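Long-range contacts in glycosyl hydrolase BlGH5_18 (Bifidobacterium longum subsp. infantis, PDB 7LQX), which probably hydrolyses glycosidic bonds as a family 5 glycoside hydrolase that takes part in breaking down N-glycans: residues V28-S33 against K49-R54; G35-W40 against R64-W69; I369-N374 against V406-A411. All coordinates share one frame; numbering follows the deposited sequence. Where two conformers were deposited one is given.

Interactions 1 and 2 are neighbours at the start of the eight-stranded parallel barrel. Their centres lie about 12 Å apart, and both reach the sheet in which strands 25-29 and 62-65 are adjacent. Their segments alternate along the chain: 28-33, 35-40, 49-54, 64-69. They also touch directly, with a probable hydrogen bond between Tyr30 N and Arg64 O. Interaction 1 joins strand 25-29 and the residues after it to helix 45-57. Interaction 2 joins the loop before that helix to strand 62-65 and the residues after it. Interaction 3 comes much later, in a separate three-stranded parallel sheet. Its centre is about 42 Å and 40 Å from the centres of interactions 1 and 2, on the opposite side of the chain's centre.

Interaction 1: V28-S33 against K49-R54; sequences VNYTPS and KEDMRR
Asp51 OD2 is gripped by two donors from 28-33. Tyr30 OH gives a 2.7 Å bond to Asp51 OD2 on its anti lone pair. Ser33 N reaches the same Asp51 OD2 at 3.1 Å, nearly straight, on the syn side but 27° out of the carboxylate plane. The other oxygen, Asp51 OD1, takes Ser33 OG at 2.8 Å through its syn lone pair. Three bonds thus fix the rotation of this buried carboxylate, which meets the Tyr30 ring at its edge with the two planes 76° apart. Tyr30 CG is anti to the backbone N (chi1 174°), which sets the ring beside Asp51 and Met52. With an alanine here in place of Asp51, Tyr30 OH, Ser33 N and Ser33 OG would probably all lose their acceptor, and the ring would be less fixed. Met52, present as selenomethionine, makes a rather distant Met-aromatic contact, with SE above the ring face, 4.8 Å from the Tyr30 centroid. The close touch is Met52 CE, 3.6 Å from Tyr30 CD2. Met90 of helix 81-96 touches both side chains. The contact joins strand 25-29 and the residues that follow to helix 45-57, within the first beta-alpha-beta unit of the (beta/alpha)8 barrel expected for family 5.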
loop_
_atom_site.group_PDB
_atom_site.type_symbol
_atom_site.label_atom_id
_atom_site.label_comp_id
_atom_site.label_asym_id
_atom_site.label_seq_id
_atom_site.Cartn_x
_atom_site.Cartn_y
_atom_site.Cartn_z
ATOM N N VAL A 28 21.061 17.392 -3.846
ATOM C CA VAL A 28 20.273 16.506 -4.694
ATOM C C VAL A 28 19.172 15.832 -3.892
ATOM O O VAL A 28 19.308 15.558 -2.696
ATOM C CB VAL A 28 21.119 15.429 -5.418
ATOM C CG1 VAL A 28 22.093 16.071 -6.378
ATOM C CG2 VAL A 28 21.845 14.549 -4.420
ATOM N N ASN A 29 18.069 15.572 -4.581
ATOM C CA ASN A 29 17.057 14.632 -4.129
ATOM C C ASN A 29 17.610 13.240 -4.366
ATOM O O ASN A 29 17.877 12.864 -5.509
ATOM C CB ASN A 29 15.784 14.865 -4.930
ATOM C CG ASN A 29 15.103 16.162 -4.536
ATOM O OD1 ASN A 29 14.442 16.223 -3.505
ATOM N ND2 ASN A 29 15.281 17.208 -5.345
ATOM N N TYR A 30 17.819 12.494 -3.287
ATOM C CA TYR A 30 18.561 11.238 -3.343
ATOM C C TYR A 30 17.622 10.095 -3.694
ATOM O O TYR A 30 16.738 9.745 -2.908
ATOM C CB TYR A 30 19.289 10.994 -2.022
ATOM C CG TYR A 30 19.969 9.652 -1.945
ATOM C CD1 TYR A 30 20.715 9.180 -3.002
ATOM C CD2 TYR A 30 19.868 8.861 -0.808
ATOM C CE1 TYR A 30 21.336 7.932 -2.947
ATOM C CE2 TYR A 30 20.494 7.633 -0.735
ATOM C CZ TYR A 30 21.224 7.170 -1.801
ATOM O OH TYR A 30 21.819 5.926 -1.704
ATOM N N THR A 31 17.817 9.538 -4.885
ATOM C CA THR A 31 17.143 8.331 -5.320
ATOM C C THR A 31 18.142 7.182 -5.239
ATOM O O THR A 31 19.066 7.122 -6.063
ATOM C CB THR A 31 16.631 8.513 -6.751
ATOM O OG1 THR A 31 17.636 9.138 -7.562
ATOM C CG2 THR A 31 15.390 9.385 -6.776
ATOM N N PRO A 32 18.034 6.283 -4.263
ATOM C CA PRO A 32 19.058 5.240 -4.108
ATOM C C PRO A 32 19.273 4.453 -5.391
ATOM O O PRO A 32 18.324 4.046 -6.063
ATOM C CB PRO A 32 18.503 4.362 -2.978
ATOM C CG PRO A 32 17.654 5.301 -2.165
ATOM C CD PRO A 32 17.043 6.258 -3.167
ATOM N N SER A 33 20.544 4.255 -5.739
ATOM C CA SER A 33 20.866 3.546 -6.967
ATOM C C SER A 33 20.454 2.084 -6.891
ATOM O O SER A 33 20.097 1.494 -7.915
ATOM C CB SER A 33 22.361 3.646 -7.253
ATOM O OG SER A 33 23.115 2.952 -6.275
ATOM N N LYS A 49 26.814 4.387 0.911
ATOM C CA LYS A 49 28.101 5.046 1.086
ATOM C C LYS A 49 28.680 5.455 -0.264
ATOM O O LYS A 49 29.169 6.578 -0.431
ATOM C CB LYS A 49 29.071 4.132 1.832
ATOM C CG LYS A 49 30.405 4.796 2.144
ATOM C CD LYS A 49 31.300 3.890 2.973
ATOM C CE LYS A 49 32.654 4.536 3.228
ATOM N NZ LYS A 49 33.572 3.625 3.965
ATOM N N GLU A 50 28.629 4.549 -1.246
ATOM C CA GLU A 50 29.172 4.861 -2.560
ATOM C C GLU A 50 28.349 5.939 -3.256
ATOM O O GLU A 50 28.913 6.866 -3.850
ATOM C CB GLU A 50 29.248 3.602 -3.417
ATOM C CG GLU A 50 29.877 3.846 -4.773
ATOM C CD GLU A 50 31.324 4.301 -4.693
ATOM O OE1 GLU A 50 31.932 4.257 -3.597
ATOM O OE2 GLU A 50 31.860 4.711 -5.742
ATOM N N ASP A 51 27.015 5.824 -3.209
ATOM C CA ASP A 51 26.156 6.855 -3.782
ATOM C C ASP A 51 26.502 8.218 -3.190
ATOM O O ASP A 51 26.630 9.217 -3.907
ATOM C CB ASP A 51 24.681 6.568 -3.473
ATOM C CG ASP A 51 24.080 5.448 -4.305
ATOM O OD1 ASP A 51 24.737 4.922 -5.226
ATOM O OD2 ASP A 51 22.914 5.110 -4.001
HETATM N N MSE A 52 26.636 8.276 -1.870
HETATM C CA MSE A 52 26.890 9.535 -1.189
HETATM C C MSE A 52 28.275 10.087 -1.485
HETATM O O MSE A 52 28.454 11.301 -1.597
HETATM C CB MSE A 52 26.738 9.362 0.321
HETATM C CG MSE A 52 25.340 9.051 0.759
HETATM SE SE MSE A 52 24.105 10.508 0.567
HETATM C CE MSE A 52 22.561 9.661 1.418
ATOM N N ARG A 53 29.262 9.196 -1.592
ATOM C CA ARG A 53 30.601 9.631 -1.968
ATOM C C ARG A 53 30.581 10.312 -3.331
ATOM O O ARG A 53 31.159 11.390 -3.511
ATOM C CB ARG A 53 31.551 8.434 -1.967
ATOM C CG ARG A 53 33.001 8.791 -2.243
ATOM C CD ARG A 53 33.871 7.545 -2.382
ATOM N NE ARG A 53 33.609 6.837 -3.634
ATOM C CZ ARG A 53 34.152 7.164 -4.806
ATOM N NH1 ARG A 53 34.992 8.187 -4.889
ATOM N NH2 ARG A 53 33.851 6.471 -5.897
ATOM N N ARG A 54 29.894 9.708 -4.301
ATOM C CA ARG A 54 29.858 10.282 -5.643
ATOM C C ARG A 54 29.073 11.588 -5.676
ATOM O O ARG A 54 29.454 12.530 -6.381
ATOM C CB ARG A 54 29.291 9.247 -6.612
ATOM C CG ARG A 54 30.204 8.028 -6.708
ATOM C CD ARG A 54 29.856 7.088 -7.842
ATOM N NE ARG A 54 30.602 5.836 -7.719
ATOM C CZ ARG A 54 30.631 4.884 -8.645
ATOM N NH1 ARG A 54 31.333 3.778 -8.437
ATOM N NH2 ARG A 54 29.967 5.039 -9.782
#

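Interaction 2: G35-W40 against R64-W69; sequences GWFHFW and RVFPVW. With EDO (1,2-ethanediol), chain B.
Trp40 NE1 donates to the carbonyl oxygen Phe66 O at 2.9 Å. This is the hydrogen bond between the two segments, and it is bent: the N-H...O angle is 142°, and the oxygen is tilted out of the indole plane. Pro67 CA sits over one indole face, offset toward the rim and 3.2 Å above the plane. Phe39 CD1 lies more loosely over the rim of the opposite face. Val68 CG2 comes to 3.9 Å from Trp40 CD1 and also nears the Phe37 backbone. Phe37 CB points toward 64-69, and CG is anti to the carbonyl carbon (chi1 -58°). Phe37 CZ meets Phe66 CD2 at 3.6 Å. The two rings are oblique, their planes 70° apart.

The contact lies just past the C-terminal end of strand 62-65, where the loops of a (beta/alpha)8 barrel carry the active site. Here the loop between strand 25-29 and helix 45-57, with its 3-10 turn, packs on the loop that follows the second strand. Phe66 CE1 lies over the centre of the Arg64 guanidinium face, 3.4 Å above its plane. Arg64 also makes salt bridges to Asp104 and Glu276.

The side of 35-40 turned from 64-69 has no part in this tight packing and instead faces the second subunit. His38 CB points away from 64-69, and the side chain packs on Pro74 of the second subunit. An ethanediol, probably from the crystallisation liquor, gives a 3.0 Å hydrogen bond from O2 to His38 O. The same ethanediol also bonds to Trp78 of the second subunit, so it bridges the two chains beside Gly35.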
loop_
_atom_site.group_PDB
_atom_site.type_symbol
_atom_site.label_atom_id
_atom_site.label_comp_id
_atom_site.label_asym_id
_atom_site.label_seq_id
_atom_site.Cartn_x
_atom_site.Cartn_y
_atom_site.Cartn_z
ATOM N N GLY A 35 17.780 -0.037 -5.900
ATOM C CA GLY A 35 16.396 -0.258 -5.568
ATOM C C GLY A 35 15.492 0.961 -5.547
ATOM O O GLY A 35 14.312 0.811 -5.222
ATOM N N TRP A 36 15.985 2.143 -5.894
ATOM C CA TRP A 36 15.128 3.329 -5.839
ATOM C C TRP A 36 14.562 3.419 -4.419
ATOM O O TRP A 36 15.232 3.059 -3.456
ATOM C CB TRP A 36 14.107 3.264 -6.961
ATOM C CG TRP A 36 13.299 4.519 -7.212
ATOM C CD1 TRP A 36 13.753 5.711 -7.702
ATOM C CD2 TRP A 36 11.887 4.684 -7.007
ATOM N NE1 TRP A 36 12.712 6.605 -7.815
ATOM C CE2 TRP A 36 11.559 6.000 -7.386
ATOM C CE3 TRP A 36 10.877 3.855 -6.523
ATOM C CZ2 TRP A 36 10.255 6.497 -7.312
ATOM C CZ3 TRP A 36 9.576 4.352 -6.445
ATOM C CH2 TRP A 36 9.281 5.661 -6.845
ATOM N N PHE A 37 13.327 3.893 -4.257
ATOM C CA PHE A 37 12.731 3.929 -2.916
ATOM C C PHE A 37 12.224 2.579 -2.449
ATOM O O PHE A 37 11.688 2.487 -1.340
ATOM C CB PHE A 37 11.679 5.027 -2.835
ATOM C CG PHE A 37 12.246 6.373 -3.155
ATOM C CD1 PHE A 37 13.243 6.914 -2.362
ATOM C CD2 PHE A 37 11.841 7.066 -4.274
ATOM C CE1 PHE A 37 13.800 8.143 -2.673
ATOM C CE2 PHE A 37 12.397 8.292 -4.589
ATOM C CZ PHE A 37 13.376 8.828 -3.781
ATOM N N HIS A 38 12.418 1.532 -3.242
ATOM C CA HIS A 38 12.283 0.168 -2.747
ATOM C C HIS A 38 13.524 -0.281 -1.983
ATOM O O HIS A 38 13.506 -1.357 -1.377
ATOM C CB HIS A 38 11.941 -0.761 -3.916
ATOM C CG HIS A 38 10.881 -0.206 -4.817
ATOM N ND1 HIS A 38 9.677 0.265 -4.337
ATOM C CD2 HIS A 38 10.860 0.005 -6.156
ATOM C CE1 HIS A 38 8.949 0.715 -5.345
ATOM N NE2 HIS A 38 9.643 0.567 -6.460
ATOM N N PHE A 39 14.575 0.548 -1.984
ATOM C CA PHE A 39 15.765 0.314 -1.171
ATOM C C PHE A 39 15.405 -0.079 0.252
ATOM O O PHE A 39 16.046 -0.946 0.851
ATOM C CB PHE A 39 16.585 1.617 -1.157
ATOM C CG PHE A 39 17.725 1.623 -0.167
ATOM C CD1 PHE A 39 17.512 1.979 1.156
ATOM C CD2 PHE A 39 19.001 1.255 -0.553
ATOM C CE1 PHE A 39 18.549 1.964 2.073
ATOM C CE2 PHE A 39 20.047 1.248 0.361
ATOM C CZ PHE A 39 19.813 1.607 1.680
ATOM N N TRP A 40 14.405 0.587 0.826
ATOM C CA TRP A 40 14.125 0.423 2.244
ATOM C C TRP A 40 13.700 -0.990 2.607
ATOM O O TRP A 40 13.784 -1.368 3.782
ATOM C CB TRP A 40 13.017 1.386 2.638
ATOM C CG TRP A 40 13.326 2.826 2.402
ATOM C CD1 TRP A 40 12.769 3.638 1.463
ATOM C CD2 TRP A 40 14.261 3.635 3.129
ATOM N NE1 TRP A 40 13.288 4.909 1.563
ATOM C CE2 TRP A 40 14.215 4.929 2.569
ATOM C CE3 TRP A 40 15.129 3.392 4.197
ATOM C CZ2 TRP A 40 14.993 5.982 3.051
ATOM C CZ3 TRP A 40 15.909 4.439 4.666
ATOM C CH2 TRP A 40 15.834 5.716 4.090
ATOM N N ARG A 64 18.323 15.485 0.087
ATOM C CA ARG A 64 16.951 15.318 0.557
ATOM C C ARG A 64 16.603 13.843 0.419
ATOM O O ARG A 64 16.840 13.248 -0.635
ATOM C CB ARG A 64 16.006 16.200 -0.263
ATOM C CG ARG A 64 14.541 16.142 0.127
ATOM C CD ARG A 64 13.765 17.275 -0.539
ATOM N NE ARG A 64 12.325 17.075 -0.404
ATOM C CZ ARG A 64 11.462 17.013 -1.416
ATOM N NH1 ARG A 64 11.861 17.156 -2.673
ATOM N NH2 ARG A 64 10.181 16.815 -1.159
ATOM N N VAL A 65 16.093 13.242 1.489
ATOM C CA VAL A 65 15.865 11.805 1.493
ATOM C C VAL A 65 14.432 11.478 1.874
ATOM O O VAL A 65 13.763 12.223 2.598
ATOM C CB VAL A 65 16.871 11.056 2.392
ATOM C CG1 VAL A 65 18.293 11.411 1.984
ATOM C CG2 VAL A 65 16.628 11.390 3.849
ATOM N N PHE A 66 13.985 10.321 1.392
ATOM C CA PHE A 66 12.581 9.941 1.356
ATOM C C PHE A 66 12.317 8.539 1.886
ATOM O O PHE A 66 12.319 7.571 1.116
ATOM C CB PHE A 66 12.066 10.006 -0.087
ATOM C CG PHE A 66 12.287 11.328 -0.758
ATOM C CD1 PHE A 66 11.315 12.302 -0.691
ATOM C CD2 PHE A 66 13.454 11.598 -1.442
ATOM C CE1 PHE A 66 11.497 13.524 -1.299
ATOM C CE2 PHE A 66 13.647 12.827 -2.061
ATOM C CZ PHE A 66 12.664 13.786 -1.990
ATOM N N PRO A 67 12.022 8.396 3.179
ATOM C CA PRO A 67 11.447 7.136 3.667
ATOM C C PRO A 67 10.041 6.943 3.112
ATOM O O PRO A 67 9.413 7.866 2.589
ATOM C CB PRO A 67 11.431 7.315 5.188
ATOM C CG PRO A 67 11.359 8.794 5.383
ATOM C CD PRO A 67 12.147 9.396 4.258
ATOM N N VAL A 68 9.545 5.711 3.227
ATOM C CA VAL A 68 8.253 5.318 2.660
ATOM C C VAL A 68 7.285 4.966 3.786
ATOM O O VAL A 68 7.600 4.156 4.666
ATOM C CB VAL A 68 8.428 4.177 1.644
ATOM C CG1 VAL A 68 7.092 3.591 1.215
ATOM C CG2 VAL A 68 9.194 4.695 0.446
ATOM N N TRP A 69 6.101 5.580 3.749
ATOM C CA TRP A 69 5.208 5.599 4.907
ATOM C C TRP A 69 4.694 4.227 5.303
ATOM O O TRP A 69 4.706 3.913 6.506
ATOM C CB TRP A 69 4.062 6.573 4.612
ATOM C CG TRP A 69 3.183 6.940 5.757
ATOM C CD1 TRP A 69 3.330 6.599 7.071
ATOM C CD2 TRP A 69 1.992 7.716 5.669
ATOM N NE1 TRP A 69 2.303 7.143 7.816
ATOM C CE2 TRP A 69 1.468 7.830 6.971
ATOM C CE3 TRP A 69 1.330 8.358 4.616
ATOM C CZ2 TRP A 69 0.306 8.551 7.243
ATOM C CZ3 TRP A 69 0.181 9.071 4.891
ATOM C CH2 TRP A 69 -0.319 9.161 6.194
HETATM C C1 EDO B . 15.707 -3.760 -2.883
HETATM O O1 EDO B . 15.860 -3.314 -4.231
HETATM C C2 EDO B . 14.403 -4.536 -2.734
HETATM O O2 EDO B . 13.299 -3.741 -3.182
#

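Interaction 3: I369-N374 against V406-A411; sequences IEVDEN and VTSATA
A serine side chain takes over where the strand pairing stops: Ser408 OG accepts a hydrogen bond from Val371 N at 3.2 Å. The N-H...O angle is 150°. Ser408 OG sits between the backbone N and the carbonyl carbon (chi1 45°), which turns it to the 369-374 backbone. Just before it, Ile369 and Thr407 form a parallel beta bridge. Ile369 N bonds to Val406 O at 2.8 Å. Ser408 N bonds back to Ile369 O at 2.9 Å. Thr407 CA adds a CH...O contact to the same oxygen, at 3.2 Å from Ile369 O.

Val371 packs on Thr407 and Ser408. Val371 CG1 lies 3.7 Å from Thr407 CG2, and Val371 CG2 is 3.5 Å from Ser408 OG. The Glu370 chain bends at chi2 (-69°), which brings its carboxylate back beside Ser408 CB. Both carboxylate oxygens, Glu370 OE1 and OE2, come near that carbon. Thr407 OG1 accepts from Thr410 N at 3.2 Å, an ST motif that begins the turn after the strand.

The bridge joins the ends of strands 365-369 and 403-407 in the three-stranded parallel sheet, where 365-369 is the middle strand. Ile369 and Thr407 share a face covered by Phe264 of helix 248-264, while Val406 packs on Leu420 of helix 414-420.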
loop_
_atom_site.group_PDB
_atom_site.type_symbol
_atom_site.label_atom_id
_atom_site.label_comp_id
_atom_site.label_asym_id
_atom_site.label_seq_id
_atom_site.Cartn_x
_atom_site.Cartn_y
_atom_site.Cartn_z
ATOM N N ILE A 369 -0.872 41.254 -8.185
ATOM C CA ILE A 369 -1.847 40.175 -8.068
ATOM C C ILE A 369 -2.918 40.611 -7.075
ATOM O O ILE A 369 -2.630 40.795 -5.887
ATOM C CB ILE A 369 -1.171 38.882 -7.582
ATOM C CG1 ILE A 369 -0.086 38.424 -8.553
ATOM C CG2 ILE A 369 -2.191 37.773 -7.405
ATOM C CD1 ILE A 369 0.798 37.301 -8.018
ATOM N N GLU A 370 -4.153 40.759 -7.554
ATOM C CA GLU A 370 -5.269 41.073 -6.671
ATOM C C GLU A 370 -5.550 39.890 -5.754
ATOM O O GLU A 370 -5.647 38.745 -6.211
ATOM C CB GLU A 370 -6.519 41.390 -7.490
ATOM C CG GLU A 370 -6.475 42.732 -8.190
ATOM C CD GLU A 370 -6.540 43.906 -7.225
ATOM O OE1 GLU A 370 -7.201 43.792 -6.168
ATOM O OE2 GLU A 370 -5.927 44.950 -7.523
ATOM N N VAL A 371 -5.702 40.171 -4.463
ATOM C CA VAL A 371 -5.867 39.122 -3.466
ATOM C C VAL A 371 -7.194 39.274 -2.734
ATOM O O VAL A 371 -7.782 40.359 -2.669
ATOM C CB VAL A 371 -4.684 39.052 -2.477
ATOM C CG1 VAL A 371 -3.425 38.605 -3.195
ATOM C CG2 VAL A 371 -4.454 40.388 -1.789
ATOM N N ASP A 372 -7.663 38.144 -2.194
ATOM C CA ASP A 372 -8.904 38.070 -1.429
ATOM C C ASP A 372 -8.629 38.463 0.020
ATOM O O ASP A 372 -7.538 38.921 0.369
ATOM C CB ASP A 372 -9.543 36.684 -1.565
ATOM C CG ASP A 372 -8.722 35.558 -0.915
ATOM O OD1 ASP A 372 -7.840 35.831 -0.076
ATOM O OD2 ASP A 372 -8.963 34.378 -1.250
ATOM N N GLU A 373 -9.638 38.283 0.881
ATOM C CA GLU A 373 -9.543 38.709 2.271
ATOM C C GLU A 373 -8.524 37.904 3.063
ATOM O O GLU A 373 -8.100 38.353 4.131
ATOM C CB GLU A 373 -10.919 38.615 2.938
ATOM C CG GLU A 373 -11.422 37.193 3.144
ATOM N N ASN A 374 -8.118 36.737 2.568
ATOM C CA ASN A 374 -7.099 35.924 3.215
ATOM C C ASN A 374 -5.705 36.170 2.654
ATOM O O ASN A 374 -4.740 35.562 3.136
ATOM C CB ASN A 374 -7.427 34.432 3.075
ATOM C CG ASN A 374 -8.825 34.088 3.549
ATOM O OD1 ASN A 374 -9.572 33.391 2.860
ATOM N ND2 ASN A 374 -9.187 34.570 4.730
ATOM N N VAL A 406 3.915 41.222 -6.632
ATOM C CA VAL A 406 3.422 41.739 -5.364
ATOM C C VAL A 406 1.907 41.599 -5.342
ATOM O O VAL A 406 1.248 41.534 -6.381
ATOM C CB VAL A 406 3.825 43.207 -5.112
ATOM C CG1 VAL A 406 5.334 43.359 -5.101
ATOM C CG2 VAL A 406 3.188 44.126 -6.139
ATOM N N THR A 407 1.354 41.541 -4.133
ATOM C CA THR A 407 -0.090 41.571 -4.017
ATOM C C THR A 407 -0.606 43.006 -4.118
ATOM O O THR A 407 0.137 43.986 -3.984
ATOM C CB THR A 407 -0.554 40.998 -2.679
ATOM O OG1 THR A 407 -0.180 41.904 -1.635
ATOM C CG2 THR A 407 0.041 39.616 -2.439
ATOM N N SER A 408 -1.922 43.107 -4.314
ATOM C CA SER A 408 -2.582 44.410 -4.330
ATOM C C SER A 408 -2.378 45.180 -3.027
ATOM O O SER A 408 -2.300 46.409 -3.052
ATOM C CB SER A 408 -4.066 44.223 -4.653
ATOM O OG SER A 408 -4.630 43.153 -3.911
ATOM N N ALA A 409 -2.279 44.492 -1.890
ATOM C CA ALA A 409 -1.987 45.174 -0.632
ATOM C C ALA A 409 -0.571 45.742 -0.621
ATOM O O ALA A 409 -0.361 46.905 -0.265
ATOM C CB ALA A 409 -2.206 44.213 0.537
ATOM N N THR A 410 0.415 44.942 -1.026
ATOM C CA THR A 410 1.790 45.438 -1.082
ATOM C C THR A 410 1.911 46.603 -2.053
ATOM O O THR A 410 2.662 47.554 -1.803
ATOM C CB THR A 410 2.713 44.283 -1.464
ATOM O OG1 THR A 410 2.627 43.288 -0.439
ATOM C CG2 THR A 410 4.145 44.729 -1.616
ATOM N N ALA A 411 1.149 46.563 -3.149
ATOM C CA ALA A 411 1.215 47.626 -4.139
ATOM C C ALA A 411 0.766 48.966 -3.576
ATOM O O ALA A 411 1.059 49.998 -4.181
ATOM C CB ALA A 411 0.357 47.264 -5.354
#